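Beta-lactamase Mb2281c (Mycobacterium bovis, PDB 3I7J) probably hydrolyses beta-lactam-like substrates as a serine enzyme of the beta-lactamase and penicillin-binding protein family. Local coordinates at residues Cys218-Phe224 with Trp235-Lys239. Sequence-based numbering, arbitrary orientation.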
ATOM      1  N   CYS A 218      -2.124  -9.772  16.321  1.00 11.11           N
ATOM      2  CA  CYS A 218      -3.316  -9.156  16.870  1.00 15.18           C
ATOM      3  C   CYS A 218      -4.011  -8.170  15.926  1.00 17.02           C
ATOM      4  O   CYS A 218      -5.085  -7.649  16.241  1.00 10.68           O
ATOM      5  CB  CYS A 218      -2.978  -8.495  18.209  1.00 17.78           C
ATOM      6  SG  CYS A 218      -2.500  -9.696  19.493  1.00 19.49           S
ATOM      7  N   ASN A 219      -3.411  -7.907  14.770  1.00 10.85           N
ATOM      8  CA  ASN A 219      -4.047  -7.017  13.808  1.00 15.04           C
ATOM      9  C   ASN A 219      -5.337  -7.708  13.378  1.00 16.41           C
ATOM     10  O   ASN A 219      -5.380  -8.932  13.286  1.00 13.84           O
ATOM     11  CB  ASN A 219      -3.129  -6.782  12.599  1.00 11.14           C
ATOM     12  CG  ASN A 219      -2.188  -5.598  12.803  1.00 18.09           C
ATOM     13  OD1 ASN A 219      -2.634  -4.454  12.937  1.00 14.18           O
ATOM     14  ND2 ASN A 219      -0.889  -5.865  12.837  1.00  8.76           N
ATOM     15  N   SER A 220      -6.396  -6.939  13.142  1.00 18.95           N
ATOM     16  CA  SER A 220      -7.670  -7.536  12.738  1.00 16.99           C
ATOM     17  C   SER A 220      -7.581  -8.006  11.291  1.00 16.49           C
ATOM     18  O   SER A 220      -6.696  -7.575  10.548  1.00 10.22           O
ATOM     19  CB  SER A 220      -8.798  -6.518  12.844  1.00 14.22           C
ATOM     20  OG  SER A 220      -8.643  -5.537  11.841  1.00 18.87           O
ATOM     21  N   THR A 221      -8.509  -8.875  10.892  1.00 13.88           N
ATOM     22  CA  THR A 221      -8.537  -9.388   9.526  1.00 13.34           C
ATOM     23  C   THR A 221      -8.814  -8.273   8.513  1.00 19.10           C
ATOM     24  O   THR A 221      -8.537  -8.430   7.326  1.00 13.92           O
ATOM     25  CB  THR A 221      -9.624 -10.498   9.351  1.00 15.72           C
ATOM     26  OG1 THR A 221     -10.890 -10.004   9.808  1.00 23.16           O
ATOM     27  CG2 THR A 221      -9.255 -11.756  10.134  1.00  5.42           C
ATOM     28  N   ARG A 222      -9.346  -7.145   8.977  1.00 13.59           N
ATOM     29  CA  ARG A 222      -9.640  -6.019   8.081  1.00 11.81           C
ATOM     30  C   ARG A 222      -8.442  -5.092   7.849  1.00  9.83           C
ATOM     31  O   ARG A 222      -8.523  -4.141   7.070  1.00  9.99           O
ATOM     32  CB  ARG A 222     -10.809  -5.205   8.632  1.00 12.07           C
ATOM     33  CG  ARG A 222     -12.136  -5.945   8.642  1.00 23.17           C
ATOM     34  CD  ARG A 222     -13.132  -5.197   9.505  1.00 37.82           C
ATOM     35  NE  ARG A 222     -13.361  -3.829   9.039  1.00 37.60           N
ATOM     36  CZ  ARG A 222     -13.831  -2.857   9.813  1.00 36.26           C
ATOM     37  NH1 ARG A 222     -14.109  -3.113  11.087  1.00 27.67           N
ATOM     38  NH2 ARG A 222     -14.026  -1.640   9.317  1.00 33.22           N
ATOM     39  N   THR A 223      -7.344  -5.369   8.541  1.00 10.73           N
ATOM     40  CA  THR A 223      -6.127  -4.581   8.400  1.00 10.27           C
ATOM     41  C   THR A 223      -5.710  -4.581   6.923  1.00 11.08           C
ATOM     42  O   THR A 223      -5.779  -5.613   6.260  1.00  7.99           O
ATOM     43  CB  THR A 223      -4.994  -5.182   9.266  1.00 12.17           C
ATOM     44  OG1 THR A 223      -5.426  -5.234  10.635  1.00  8.24           O
ATOM     45  CG2 THR A 223      -3.720  -4.329   9.171  1.00  9.03           C
ATOM     46  N   PHE A 224      -5.293  -3.421   6.413  1.00 10.67           N
ATOM     47  CA  PHE A 224      -4.875  -3.291   5.016  1.00  8.19           C
ATOM     48  C   PHE A 224      -3.668  -2.355   4.933  1.00 12.20           C
ATOM     49  O   PHE A 224      -3.404  -1.600   5.867  1.00 10.86           O
ATOM     50  CB  PHE A 224      -6.037  -2.750   4.163  1.00  6.38           C
ATOM     51  CG  PHE A 224      -6.469  -1.351   4.530  1.00 12.19           C
ATOM     52  CD1 PHE A 224      -5.841  -0.239   3.967  1.00 10.22           C
ATOM     53  CD2 PHE A 224      -7.496  -1.146   5.451  1.00  8.87           C
ATOM     54  CE1 PHE A 224      -6.231   1.055   4.316  1.00 11.80           C
ATOM     55  CE2 PHE A 224      -7.897   0.144   5.812  1.00  3.44           C
ATOM     56  CZ  PHE A 224      -7.263   1.246   5.241  1.00  8.37           C
ATOM     57  N   TRP A 235       0.426  -0.226   7.618  1.00  9.68           N
ATOM     58  CA  TRP A 235      -0.820  -0.931   7.811  1.00 12.63           C
ATOM     59  C   TRP A 235      -1.750  -0.023   8.580  1.00 13.05           C
ATOM     60  O   TRP A 235      -1.319   0.829   9.363  1.00  7.10           O
ATOM     61  CB  TRP A 235      -0.647  -2.304   8.502  1.00  6.63           C
ATOM     62  CG  TRP A 235      -0.022  -2.351   9.878  1.00 12.65           C
ATOM     63  CD1 TRP A 235       1.170  -2.938  10.207  1.00  8.30           C
ATOM     64  CD2 TRP A 235      -0.602  -1.913  11.113  1.00  6.75           C
ATOM     65  NE1 TRP A 235       1.360  -2.902  11.566  1.00 14.07           N
ATOM     66  CE2 TRP A 235       0.288  -2.279  12.148  1.00 10.81           C
ATOM     67  CE3 TRP A 235      -1.792  -1.254  11.450  1.00 12.35           C
ATOM     68  CZ2 TRP A 235       0.026  -2.004  13.503  1.00 16.39           C
ATOM     69  CZ3 TRP A 235      -2.053  -0.980  12.792  1.00  9.04           C
ATOM     70  CH2 TRP A 235      -1.148  -1.357  13.800  1.00  9.89           C
ATOM     71  N   VAL A 236      -3.034  -0.195   8.302  1.00 13.81           N
ATOM     72  CA  VAL A 236      -4.098   0.582   8.912  1.00  8.54           C
ATOM     73  C   VAL A 236      -5.070  -0.467   9.407  1.00 13.36           C
ATOM     74  O   VAL A 236      -5.504  -1.317   8.637  1.00 11.49           O
ATOM     75  CB  VAL A 236      -4.803   1.458   7.853  1.00 11.21           C
ATOM     76  CG1 VAL A 236      -5.837   2.359   8.508  1.00  3.48           C
ATOM     77  CG2 VAL A 236      -3.768   2.278   7.093  1.00 10.55           C
ATOM     78  N   ASP A 237      -5.401  -0.430  10.689  1.00  9.53           N
ATOM     79  CA  ASP A 237      -6.324  -1.412  11.234  1.00 12.86           C
ATOM     80  C   ASP A 237      -7.624  -0.680  11.567  1.00 12.59           C
ATOM     81  O   ASP A 237      -7.687   0.049  12.549  1.00 18.90           O
ATOM     82  CB  ASP A 237      -5.710  -2.042  12.490  1.00 15.10           C
ATOM     83  CG  ASP A 237      -6.503  -3.223  12.997  1.00 15.47           C
ATOM     84  OD1 ASP A 237      -7.751  -3.161  12.939  1.00 15.63           O
ATOM     85  OD2 ASP A 237      -5.880  -4.202  13.470  1.00 12.02           O
ATOM     86  N   PRO A 238      -8.676  -0.859  10.747  1.00 14.27           N
ATOM     87  CA  PRO A 238      -9.969  -0.199  10.969  1.00 11.35           C
ATOM     88  C   PRO A 238     -10.663  -0.597  12.267  1.00 14.83           C
ATOM     89  O   PRO A 238     -11.495   0.148  12.776  1.00 18.68           O
ATOM     90  CB  PRO A 238     -10.798  -0.617   9.755  1.00 19.39           C
ATOM     91  CG  PRO A 238      -9.785  -0.999   8.732  1.00 23.73           C
ATOM     92  CD  PRO A 238      -8.726  -1.698   9.538  1.00 12.39           C
ATOM     93  N   LYS A 239     -10.339  -1.776  12.787  1.00  9.24           N
ATOM     94  CA  LYS A 239     -10.959  -2.237  14.020  1.00 17.73           C
ATOM     95  C   LYS A 239     -10.301  -1.556  15.212  1.00 19.10           C
ATOM     96  O   LYS A 239     -10.981  -1.096  16.131  1.00 17.26           O
ATOM     97  CB  LYS A 239     -10.845  -3.762  14.153  1.00 15.26           C
ATOM     98  CG  LYS A 239     -11.583  -4.331  15.366  1.00 23.99           C
ATOM     99  CD  LYS A 239     -11.462  -5.848  15.468  1.00 27.79           C
ATOM    100  CE  LYS A 239     -12.189  -6.572  14.330  1.00 42.34           C
ATOM    101  NZ  LYS A 239     -13.673  -6.458  14.397  1.00 42.09           N
TER
HETATM  102  O   HOH W   1      -6.578  -4.762  16.044  1.00 24.04           O
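Two neighbouring strands of the antiparallel sheet in this beta-lactamase-type fold, 224-228 and 232-237, pair here at the end where one is entered and the other left. Phe-224 and Val-236 form a hydrogen-bonded antiparallel pair: Phe-224 N donates to Val-236 O (3.1 Å) and Val-236 N to Phe-224 O (2.8 Å). Phe-224 has the largest area covered. Its flat, apolar ring receives Val-236 CB over one face, a CH-pi contact 3.9 Å from the ring centroid, while Pro-238 CG meets the ring edge, 3.7 Å from Phe-224 CE2. Leu-163 of helix 153-164 touches both Phe-224 and Val-236 on this face of the sheet. Pro-238 comes just after the last strand residue and, having no amide hydrogen, cannot donate a backbone hydrogen bond there; besides meeting Phe-224, its CB packs over one face of the planar Arg-222 guanidinium, 3.4 Å from Arg-222 NH2. Arg-222 reaches this place from the type I turn Ser-220 to Thr-223, where Thr-223 N and OG1 both donate to Ser-220 O. A short acidic side chain suits position 237, because its two oxygens can gather several donors. Asp-237 OD1 closes an Asx turn with Lys-239 N and accepts from Ser-220 OG (2.8 Å), whereas Asp-237 OD2 takes the Ser-220 N hydrogen at 2.8 Å and a water hydrogen at 2.7 Å, the same water donating to Cys-218 O at 3.3 Å.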